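PDB 3TAW: hypothetical glycoside hydrolase, which is of unknown function but belongs to a family of carbohydrate-active enzymes built as five-bladed beta-propellers. Local coordinates for residues Lys33-Pro37 / Met38-Ser42; Lys151-Lys154 / His155-Lys158; Leu222-Glu225 / Asn226-Leu230; Ala124-Glu127 / Asp128-Val132. One frame throughout, in Å; residues are numbered along the deposited sequence. Where two conformers were deposited one is given.

Contact 1: Lys33-Pro37 / Met38-Ser42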
loop_
_atom_site.group_PDB
_atom_site.type_symbol
_atom_site.label_atom_id
_atom_site.label_comp_id
_atom_site.label_asym_id
_atom_site.label_seq_id
_atom_site.Cartn_x
_atom_site.Cartn_y
_atom_site.Cartn_z
ATOM N N LYS A 33 22.206 0.744 -11.970
ATOM C CA LYS A 33 21.688 0.484 -13.307
ATOM C C LYS A 33 21.168 -0.939 -13.446
ATOM O O LYS A 33 21.708 -1.885 -12.830
ATOM C CB LYS A 33 22.782 0.665 -14.349
ATOM C CG LYS A 33 23.528 1.988 -14.303
ATOM C CD LYS A 33 22.661 3.164 -14.652
ATOM C CE LYS A 33 22.300 3.231 -16.150
ATOM N NZ LYS A 33 23.427 3.673 -17.042
ATOM N N PHE A 34 20.160 -1.108 -14.287
ATOM C CA PHE A 34 19.775 -2.420 -14.750
ATOM C C PHE A 34 19.300 -2.351 -16.180
ATOM O O PHE A 34 18.905 -1.282 -16.664
ATOM C CB PHE A 34 18.728 -3.092 -13.849
ATOM C CG PHE A 34 17.296 -2.991 -14.339
ATOM C CD1 PHE A 34 16.670 -1.766 -14.469
ATOM C CD2 PHE A 34 16.582 -4.139 -14.646
ATOM C CE1 PHE A 34 15.343 -1.686 -14.926
ATOM C CE2 PHE A 34 15.247 -4.077 -15.076
ATOM C CZ PHE A 34 14.633 -2.847 -15.214
ATOM N N TYR A 35 19.334 -3.499 -16.839
ATOM C CA TYR A 35 18.904 -3.570 -18.230
ATOM C C TYR A 35 17.408 -3.786 -18.305
ATOM O O TYR A 35 16.888 -4.877 -17.977
ATOM C CB TYR A 35 19.633 -4.651 -19.006
ATOM C CG TYR A 35 19.321 -4.531 -20.477
ATOM C CD1 TYR A 35 19.960 -3.581 -21.260
ATOM C CD2 TYR A 35 18.372 -5.348 -21.085
ATOM C CE1 TYR A 35 19.674 -3.468 -22.589
ATOM C CE2 TYR A 35 18.073 -5.230 -22.441
ATOM C CZ TYR A 35 18.726 -4.271 -23.179
ATOM O OH TYR A 35 18.474 -4.117 -24.533
ATOM N N CYS A 36 16.721 -2.720 -18.724
ATOM C CA CYS A 36 15.265 -2.698 -18.787
ATOM C C CYS A 36 14.736 -3.349 -20.056
ATOM O O CYS A 36 15.086 -2.924 -21.170
ATOM C CB CYS A 36 14.789 -1.259 -18.756
ATOM S SG CYS A 36 12.979 -1.106 -18.964
ATOM N N PRO A 37 13.889 -4.383 -19.919
ATOM C CA PRO A 37 13.367 -5.064 -21.100
ATOM C C PRO A 37 12.274 -4.281 -21.819
ATOM O O PRO A 37 11.943 -4.629 -22.951
ATOM C CB PRO A 37 12.792 -6.366 -20.525
ATOM C CG PRO A 37 12.396 -6.022 -19.175
ATOM C CD PRO A 37 13.374 -4.985 -18.670
HETATM N N MSE A 38 11.703 -3.273 -21.155
HETATM C CA MSE A 38 10.698 -2.394 -21.768
HETATM C C MSE A 38 11.393 -1.393 -22.694
HETATM O O MSE A 38 10.981 -1.229 -23.850
HETATM C CB MSE A 38 9.874 -1.663 -20.691
HETATM C CG MSE A 38 8.845 -0.667 -21.241
HETATM SE SE MSE A 38 7.957 0.332 -19.866
HETATM C CE MSE A 38 9.299 1.629 -19.494
ATOM N N ARG A 39 12.431 -0.728 -22.174
ATOM C CA ARG A 39 13.229 0.254 -22.919
ATOM C C ARG A 39 14.275 -0.415 -23.820
ATOM O O ARG A 39 14.749 0.184 -24.799
ATOM C CB ARG A 39 13.960 1.197 -21.940
ATOM C CG ARG A 39 13.073 1.965 -20.937
ATOM C CD ARG A 39 12.279 3.050 -21.623
ATOM N NE ARG A 39 11.652 3.993 -20.696
ATOM C CZ ARG A 39 10.656 4.807 -21.050
ATOM N NH1 ARG A 39 10.186 4.769 -22.284
ATOM N NH2 ARG A 39 10.107 5.639 -20.170
ATOM N N GLU A 40 14.646 -1.660 -23.485
ATOM C CA GLU A 40 15.805 -2.326 -24.108
ATOM C C GLU A 40 17.025 -1.415 -23.989
ATOM O O GLU A 40 17.708 -1.076 -24.965
ATOM C CB GLU A 40 15.522 -2.792 -25.549
ATOM C CG GLU A 40 14.400 -3.848 -25.538
ATOM C CD GLU A 40 14.099 -4.514 -26.842
ATOM O OE1 GLU A 40 14.610 -4.087 -27.904
ATOM O OE2 GLU A 40 13.313 -5.500 -26.794
ATOM N N ASP A 41 17.315 -1.066 -22.747
ATOM C CA ASP A 41 18.366 -0.110 -22.442
ATOM C C ASP A 41 18.739 -0.213 -20.984
ATOM O O ASP A 41 17.886 -0.508 -20.137
ATOM C CB ASP A 41 17.868 1.322 -22.734
ATOM C CG ASP A 41 18.982 2.352 -22.691
ATOM O OD1 ASP A 41 20.112 2.006 -23.081
ATOM O OD2 ASP A 41 18.700 3.517 -22.317
ATOM N N SER A 42 19.994 0.067 -20.649
ATOM C CA SER A 42 20.364 0.174 -19.243
ATOM C C SER A 42 19.818 1.482 -18.660
ATOM O O SER A 42 20.058 2.579 -19.220
ATOM C CB SER A 42 21.866 0.106 -19.057
ATOM O OG SER A 42 22.211 0.294 -17.697
HETATM O O HOH W 1 20.029 -2.522 -26.118
HETATM O O HOH W 2 12.854 -6.624 -24.279
#

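Contact 2: Lys151-Lys154 / His155-Lys158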
loop_
_atom_site.group_PDB
_atom_site.type_symbol
_atom_site.label_atom_id
_atom_site.label_comp_id
_atom_site.label_asym_id
_atom_site.label_seq_id
_atom_site.Cartn_x
_atom_site.Cartn_y
_atom_site.Cartn_z
ATOM N N LYS A 151 6.093 -17.517 -5.013
ATOM C CA LYS A 151 6.464 -18.237 -3.793
ATOM C C LYS A 151 7.728 -17.656 -3.158
ATOM O O LYS A 151 8.012 -17.929 -1.992
ATOM C CB LYS A 151 6.685 -19.709 -4.104
ATOM C CG LYS A 151 5.465 -20.409 -4.603
ATOM C CD LYS A 151 4.440 -20.500 -3.497
ATOM C CE LYS A 151 3.384 -21.542 -3.759
ATOM N NZ LYS A 151 2.682 -21.850 -2.473
ATOM N N ASP A 152 8.489 -16.880 -3.943
ATOM C CA ASP A 152 9.816 -16.428 -3.534
ATOM C C ASP A 152 10.065 -14.937 -3.747
ATOM O O ASP A 152 11.209 -14.491 -3.634
ATOM C CB ASP A 152 10.884 -17.217 -4.281
ATOM C CG ASP A 152 10.929 -16.897 -5.769
ATOM O OD1 ASP A 152 10.068 -16.171 -6.299
ATOM O OD2 ASP A 152 11.853 -17.416 -6.422
ATOM N N LEU A 153 9.016 -14.196 -4.106
ATOM C CA LEU A 153 9.063 -12.750 -4.297
ATOM C C LEU A 153 9.931 -12.309 -5.487
ATOM O O LEU A 153 10.195 -11.106 -5.656
ATOM C CB LEU A 153 9.503 -12.034 -3.002
ATOM C CG LEU A 153 8.600 -12.223 -1.779
ATOM C CD1 LEU A 153 9.271 -11.652 -0.533
ATOM C CD2 LEU A 153 7.223 -11.599 -2.005
ATOM N N LYS A 154 10.321 -13.266 -6.332
ATOM C CA LYS A 154 11.159 -12.990 -7.512
ATOM C C LYS A 154 10.669 -13.623 -8.797
ATOM O O LYS A 154 10.821 -13.012 -9.857
ATOM C CB LYS A 154 12.609 -13.378 -7.240
ATOM C CG LYS A 154 13.188 -12.452 -6.184
ATOM C CD LYS A 154 14.634 -12.608 -5.957
ATOM C CE LYS A 154 15.135 -11.418 -5.163
ATOM N NZ LYS A 154 16.553 -11.625 -4.786
ATOM N N HIS A 155 10.095 -14.821 -8.721
ATOM C CA HIS A 155 9.538 -15.481 -9.895
ATOM C C HIS A 155 8.043 -15.256 -9.854
ATOM O O HIS A 155 7.309 -15.998 -9.205
ATOM C CB HIS A 155 9.930 -16.972 -9.928
ATOM C CG HIS A 155 11.398 -17.175 -10.149
ATOM N ND1 HIS A 155 12.310 -17.252 -9.113
ATOM C CD2 HIS A 155 12.120 -17.247 -11.296
ATOM C CE1 HIS A 155 13.529 -17.395 -9.615
ATOM N NE2 HIS A 155 13.439 -17.393 -10.936
ATOM N N TRP A 156 7.620 -14.173 -10.504
ATOM C CA TRP A 156 6.242 -13.708 -10.428
ATOM C C TRP A 156 5.430 -14.132 -11.642
ATOM O O TRP A 156 5.942 -14.155 -12.767
ATOM C CB TRP A 156 6.175 -12.173 -10.323
ATOM C CG TRP A 156 6.749 -11.591 -9.109
ATOM C CD1 TRP A 156 8.012 -11.089 -8.942
ATOM C CD2 TRP A 156 6.073 -11.404 -7.875
ATOM N NE1 TRP A 156 8.161 -10.614 -7.668
ATOM C CE2 TRP A 156 6.977 -10.787 -6.987
ATOM C CE3 TRP A 156 4.783 -11.716 -7.426
ATOM C CZ2 TRP A 156 6.632 -10.465 -5.669
ATOM C CZ3 TRP A 156 4.442 -11.395 -6.115
ATOM C CH2 TRP A 156 5.370 -10.780 -5.247
ATOM N N THR A 157 4.160 -14.441 -11.414
ATOM C CA THR A 157 3.152 -14.567 -12.460
ATOM C C THR A 157 2.197 -13.382 -12.377
ATOM O O THR A 157 1.594 -13.143 -11.329
ATOM C CB THR A 157 2.399 -15.886 -12.310
ATOM O OG1 THR A 157 3.350 -16.953 -12.457
ATOM C CG2 THR A 157 1.290 -16.035 -13.369
ATOM N N LYS A 158 2.092 -12.629 -13.475
ATOM C CA LYS A 158 1.176 -11.498 -13.566
ATOM C C LYS A 158 -0.164 -11.990 -14.085
ATOM O O LYS A 158 -0.233 -12.612 -15.165
ATOM C CB LYS A 158 1.729 -10.413 -14.481
ATOM C CG LYS A 158 3.008 -9.744 -13.976
ATOM C CD LYS A 158 3.436 -8.620 -14.889
ATOM C CE LYS A 158 4.788 -8.046 -14.493
ATOM N NZ LYS A 158 5.313 -7.016 -15.441
HETATM O O HOH W 3 7.372 -18.267 -7.450
HETATM O O HOH W 4 9.239 -12.823 -12.391
#

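Contact 3: Leu222-Glu225 / Asn226-Leu230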
loop_
_atom_site.group_PDB
_atom_site.type_symbol
_atom_site.label_atom_id
_atom_site.label_comp_id
_atom_site.label_asym_id
_atom_site.label_seq_id
_atom_site.Cartn_x
_atom_site.Cartn_y
_atom_site.Cartn_z
ATOM N N LEU A 222 -17.695 -4.545 -4.482
ATOM C CA LEU A 222 -19.005 -4.463 -3.865
ATOM C C LEU A 222 -19.773 -3.298 -4.484
ATOM O O LEU A 222 -19.221 -2.212 -4.675
ATOM C CB LEU A 222 -18.863 -4.261 -2.370
ATOM C CG LEU A 222 -18.754 -5.523 -1.516
ATOM C CD1 LEU A 222 -17.855 -6.564 -2.090
ATOM C CD2 LEU A 222 -18.424 -5.182 -0.076
ATOM N N LEU A 223 -21.051 -3.527 -4.773
ATOM C CA LEU A 223 -21.883 -2.538 -5.457
ATOM C C LEU A 223 -23.090 -2.133 -4.630
ATOM O O LEU A 223 -23.522 -2.859 -3.734
ATOM C CB LEU A 223 -22.382 -3.091 -6.805
ATOM C CG LEU A 223 -21.345 -3.626 -7.790
ATOM C CD1 LEU A 223 -22.046 -4.168 -9.071
ATOM C CD2 LEU A 223 -20.309 -2.537 -8.136
ATOM N N ASP A 224 -23.616 -0.956 -4.944
ATOM C CA ASP A 224 -24.872 -0.489 -4.362
ATOM C C ASP A 224 -26.032 -0.962 -5.246
ATOM O O ASP A 224 -25.835 -1.722 -6.196
ATOM C CB ASP A 224 -24.858 1.044 -4.169
ATOM C CG ASP A 224 -24.870 1.834 -5.477
ATOM O OD1 ASP A 224 -25.212 1.296 -6.554
ATOM O OD2 ASP A 224 -24.529 3.040 -5.425
ATOM N N GLU A 225 -27.243 -0.508 -4.934
ATOM C CA GLU A 225 -28.444 -0.953 -5.650
ATOM C C GLU A 225 -28.512 -0.505 -7.120
ATOM O O GLU A 225 -29.220 -1.109 -7.923
ATOM C CB GLU A 225 -29.704 -0.478 -4.907
ATOM C CG GLU A 225 -29.900 1.049 -4.880
ATOM C CD GLU A 225 -29.135 1.770 -3.756
ATOM O OE1 GLU A 225 -28.168 1.200 -3.188
ATOM O OE2 GLU A 225 -29.519 2.924 -3.438
ATOM N N ASN A 226 -27.791 0.561 -7.453
ATOM C CA ASN A 226 -27.725 1.073 -8.814
ATOM C C ASN A 226 -26.594 0.440 -9.620
ATOM O O ASN A 226 -26.377 0.800 -10.774
ATOM C CB ASN A 226 -27.561 2.596 -8.785
ATOM C CG ASN A 226 -28.751 3.298 -8.152
ATOM O OD1 ASN A 226 -29.887 2.849 -8.285
ATOM N ND2 ASN A 226 -28.495 4.400 -7.462
ATOM N N GLY A 227 -25.865 -0.498 -9.014
ATOM C CA GLY A 227 -24.730 -1.118 -9.684
ATOM C C GLY A 227 -23.473 -0.253 -9.722
ATOM O O GLY A 227 -22.585 -0.505 -10.528
ATOM N N GLU A 228 -23.426 0.759 -8.854
ATOM C CA GLU A 228 -22.261 1.635 -8.699
ATOM C C GLU A 228 -21.386 1.095 -7.573
ATOM O O GLU A 228 -21.834 0.266 -6.786
ATOM C CB GLU A 228 -22.698 3.053 -8.323
ATOM C CG GLU A 228 -23.869 3.612 -9.124
ATOM C CD GLU A 228 -24.357 4.946 -8.582
ATOM O OE1 GLU A 228 -25.218 4.964 -7.658
ATOM O OE2 GLU A 228 -23.883 5.979 -9.095
ATOM N N LEU A 229 -20.140 1.554 -7.496
ATOM C CA LEU A 229 -19.243 1.122 -6.399
ATOM C C LEU A 229 -19.787 1.558 -5.039
ATOM O O LEU A 229 -20.136 2.722 -4.839
ATOM C CB LEU A 229 -17.842 1.673 -6.580
ATOM C CG LEU A 229 -17.056 1.160 -7.783
ATOM C CD1 LEU A 229 -15.772 1.976 -7.953
ATOM C CD2 LEU A 229 -16.742 -0.349 -7.663
ATOM N N LEU A 230 -19.855 0.603 -4.117
ATOM C CA LEU A 230 -20.293 0.853 -2.764
ATOM C C LEU A 230 -19.183 1.574 -1.981
ATOM O O LEU A 230 -18.048 1.082 -1.897
ATOM C CB LEU A 230 -20.633 -0.471 -2.092
ATOM C CG LEU A 230 -21.309 -0.372 -0.743
ATOM C CD1 LEU A 230 -22.815 0.082 -0.918
ATOM C CD2 LEU A 230 -21.148 -1.687 0.035
HETATM O O HOH W 5 -17.056 -1.241 -3.108
HETATM O O HOH W 6 -22.416 4.121 -4.213
#

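Contact 4: Ala124-Glu127 / Asp128-Val132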
loop_
_atom_site.group_PDB
_atom_site.type_symbol
_atom_site.label_atom_id
_atom_site.label_comp_id
_atom_site.label_asym_id
_atom_site.label_seq_id
_atom_site.Cartn_x
_atom_site.Cartn_y
_atom_site.Cartn_z
ATOM N N ALA A 124 0.628 -9.514 0.762
ATOM C CA ALA A 124 0.238 -10.392 1.865
ATOM C C ALA A 124 0.475 -11.834 1.425
ATOM O O ALA A 124 0.635 -12.116 0.228
ATOM C CB ALA A 124 -1.234 -10.198 2.287
HETATM N N MSE A 125 0.505 -12.731 2.391
HETATM C CA MSE A 125 0.862 -14.132 2.115
HETATM C C MSE A 125 -0.240 -15.093 2.532
HETATM O O MSE A 125 -0.804 -14.943 3.610
HETATM C CB MSE A 125 2.137 -14.509 2.867
HETATM C CG MSE A 125 2.721 -15.808 2.416
HETATM SE SE MSE A 125 4.123 -16.423 3.654
HETATM C CE MSE A 125 2.962 -16.932 5.169
ATOM N N THR A 126 -0.518 -16.103 1.710
ATOM C CA THR A 126 -1.480 -17.151 2.085
ATOM C C THR A 126 -0.867 -18.128 3.069
ATOM O O THR A 126 0.351 -18.138 3.267
ATOM C CB THR A 126 -1.985 -17.944 0.878
ATOM O OG1 THR A 126 -0.908 -18.694 0.316
ATOM C CG2 THR A 126 -2.562 -17.005 -0.169
ATOM N N GLU A 127 -1.716 -18.931 3.701
ATOM C CA GLU A 127 -1.245 -19.928 4.645
ATOM C C GLU A 127 -0.318 -20.923 3.965
ATOM O O GLU A 127 0.570 -21.439 4.620
ATOM C CB GLU A 127 -2.407 -20.675 5.310
ATOM C CG GLU A 127 -3.271 -19.798 6.168
ATOM C CD GLU A 127 -4.315 -20.547 6.967
ATOM O OE1 GLU A 127 -4.336 -21.785 6.925
ATOM O OE2 GLU A 127 -5.128 -19.896 7.645
ATOM N N ASP A 128 -0.527 -21.197 2.679
ATOM C CA ASP A 128 0.337 -22.150 1.966
ATOM C C ASP A 128 1.564 -21.501 1.329
ATOM O O ASP A 128 2.282 -22.142 0.538
ATOM C CB ASP A 128 -0.462 -22.995 0.962
ATOM C CG ASP A 128 -0.807 -22.266 -0.319
ATOM O OD1 ASP A 128 -0.761 -21.019 -0.377
ATOM O OD2 ASP A 128 -1.146 -22.958 -1.311
ATOM N N GLY A 129 1.822 -20.246 1.681
ATOM C CA GLY A 129 3.087 -19.590 1.351
ATOM C C GLY A 129 3.137 -18.867 0.012
ATOM O O GLY A 129 4.239 -18.587 -0.507
ATOM N N THR A 130 1.974 -18.546 -0.548
ATOM C CA THR A 130 1.910 -17.752 -1.767
ATOM C C THR A 130 1.806 -16.251 -1.458
ATOM O O THR A 130 0.922 -15.830 -0.705
ATOM C CB THR A 130 0.736 -18.158 -2.655
ATOM O OG1 THR A 130 0.837 -19.557 -2.961
ATOM C CG2 THR A 130 0.731 -17.314 -3.949
ATOM N N TYR A 131 2.761 -15.483 -1.982
ATOM C CA TYR A 131 2.754 -14.036 -1.845
ATOM C C TYR A 131 1.858 -13.450 -2.921
ATOM O O TYR A 131 2.008 -13.750 -4.127
ATOM C CB TYR A 131 4.166 -13.446 -1.888
ATOM C CG TYR A 131 5.008 -13.924 -0.736
ATOM C CD1 TYR A 131 4.941 -13.286 0.494
ATOM C CD2 TYR A 131 5.824 -15.060 -0.844
ATOM C CE1 TYR A 131 5.671 -13.716 1.577
ATOM C CE2 TYR A 131 6.579 -15.500 0.243
ATOM C CZ TYR A 131 6.509 -14.823 1.454
ATOM O OH TYR A 131 7.237 -15.271 2.556
ATOM N N VAL A 132 0.939 -12.590 -2.481
ATOM C CA VAL A 132 -0.042 -11.978 -3.359
ATOM C C VAL A 132 0.240 -10.466 -3.374
ATOM O O VAL A 132 0.135 -9.805 -2.352
ATOM C CB VAL A 132 -1.495 -12.230 -2.900
ATOM C CG1 VAL A 132 -2.494 -11.561 -3.875
ATOM C CG2 VAL A 132 -1.751 -13.764 -2.776
#

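Contact 1: Lys33-Pro37 / Met38-Ser42
Tyr35 and Cys36 pair with Ser42 and Asp41 as neighbouring antiparallel bridges, Tyr35–Ser42 non-hydrogen-bonded and Cys36–Asp41 hydrogen-bonded. The firm backbone bond runs from Cys36 N to Asp41 O at 2.9 Å. At the other side of Cys36, its carbonyl O receives two weak bonds, from Glu40 N at 2.7 Å and from Asp41 N at 3.3 Å. Two residues thus face one, which makes a G1 beta bulge at the end of a small two-stranded hairpin on the surface of the protein. Glu40 pays for it with a left-handed backbone (phi 53°), and Pro37, its ring already restricting phi, starts the turn.

The SG of Cys36, anti to the backbone N (chi1 175°), reaches the backbone of the turn and accepts a nearly straight bond from Arg39 N at 3.3 Å; Met38 CB also rests on this sulfur. A cysteine suits this buried place because its sulfur is apolar yet can accept a bond. On the other face Tyr35 lays its ring obliquely along the Glu40–Asp41 backbone, CE1 lying 3.4 Å from Asp41 N. A tyrosine suits this exposed spot because its flat ring covers the peptide while its hydroxyl reaches water: one water joins Tyr35 OH, at 2.7 Å, to Glu40 O. A second water bridges Pro37 O and Glu40 OE2, and that carboxylate also forms a salt bridge with Lys106.

Contact 2: Lys151-Lys154 / His155-Lys158
Asp152 and His155 meet carboxylate to ring edge at the end of an Asx turn, in the loop that leads from strand 143-150 to the outermost strand 157-161 of one four-stranded blade. The two planes are twisted 31° apart, yet each carboxylate oxygen has its own syn-side donor on the histidine. Asp152 OD2 offers its syn lone pair to His155 ND1 at 2.7 Å, and the oxygen lies almost in the ring plane. Asp152 OD1 also uses its syn lone pair, accepting a nearly straight bond of 2.8 Å from His155 N. A further donor, Lys154 N, reaches OD1 from above the carboxylate plane at 2.9 Å and closes the Asx turn. The aspartate can do this because CG sits between its own backbone N and carbonyl carbon (chi1 69°), folding the carboxylate back over the residues that follow. Three bonds therefore hold it in place, and the imidazole is fixed in rotation; the nearby negative charge would probably favour a protonated ring.

Leu153, the left-handed residue of the turn, and Trp156 lie side by side, pointing the same way; Leu153 touches Tyr131, and Trp156 meets Phe102 edge-to-face. Tryptophan fits here because it adds an N-H to a large apolar surface: NE1 makes a weak, bent bond to Leu153 O. At the far end of the indole, CH2 rests 3.8 Å from Leu153 CD2.

Contact 3: Leu222-Glu225 / Asn226-Leu230
Asp224 gathers the chain around itself with both backbone and side chain. Its N-H gives a good bond to Glu228 O at 2.8 Å, while its OD1 is met from above the carboxylate plane by Glu228 N at 3.0 Å. The same OD1 takes a weak bond from Asn226 N at 2.8 Å. To reach both amides the carboxylate is folded inward, CG lying between the backbone N and the carbonyl carbon (chi1 68°); the short side chain of an aspartate is just long enough. Asp224 O then accepts from Gly227 N, and further along a nearly straight bond links Leu230 N to Leu222 O at 2.9 Å. A water joins Asp224 OD2 to Leu229 O. The Glu228 carboxylate also comes near OD2, but it was modelled in two conformers and the closeness of these like charges is doubtful.

Farther out the packing is light. Leu223 and Leu229 bring their CD2 methyls to 4.2 Å and both lean on Phe171, whereas Leu230 CD1 lies 4.0 Å from Asp224 CB. Leu222 meets Leu230 through CB and continues onto Ala210 and Thr212 of strand 209-213. Gly227 has a positive phi (77°), easily adopted without a side chain, and its O accepts from Lys170. Together these features describe a hairpin-like surface loop, with a single bridge between Leu223 and Leu229 and a type I beta turn from Asp224 to Gly227.

Contact 4: Ala124-Glu127 / Asp128-Val132
Thr126 and Thr130 close the beta hairpin that joins strands 117-125 and 131-138, neighbours in a four-stranded blade, through a type I turn from Thr126 to Gly129. Thr126 N bonds to Thr130 O at 2.8 Å, and Thr126 O receives Gly129 N. The hydroxyl works as well: Thr126 OG1 accepts from Thr130 N at 3.0 Å, whereas its modelled 2.4 Å approach to Asp128 OD1 is too short to trust. OG1 lies between the backbone N and the carbonyl carbon (chi1 67°), turned into the loop. Gly129 suits its place because a CB would press on the preceding carbonyl.

On one face of the sheet Met125, a selenomethionine, rests against Tyr131. Its CG stands over the ring face, 3.9 Å from the centroid in a CH-pi contact, and SE approaches obliquely, 3.6 Å from Tyr131 CZ, as a Met-aromatic contact. Tyr131 OH is hydrogen-bonded to Ile57 O, and Thr130 OG1 to Lys151 NZ. Small Ala124 and branched Val132 meet Ile192 on the opposite face. The bond from Thr130 N to Thr126 OG1 thus ties the turn from within, while the flexible, apolar Met125 side chain suits the face of the Tyr131 ring, selenium standing in for sulfur.

From the N terminus, contact 1 closes the small hairpin of strands 33-36 and 41-44, out at the surface. Contact 4 follows, turning the chain between strands 117-125 and 131-138, and contact 2 then closes the loop into strand 157-161 of the same four-stranded sheet. Contact 3 comes last, in the long connection between strands 220-221 and 244-254. The four lie in series; none nests or crosses. Contacts 2 and 4 touch: Lys151 NZ bonds to Thr130 OG1, and Leu153 packs on Tyr131, tying two turns of one blade together. Contacts 1 and 3 are remote, their centres about 42 Å apart.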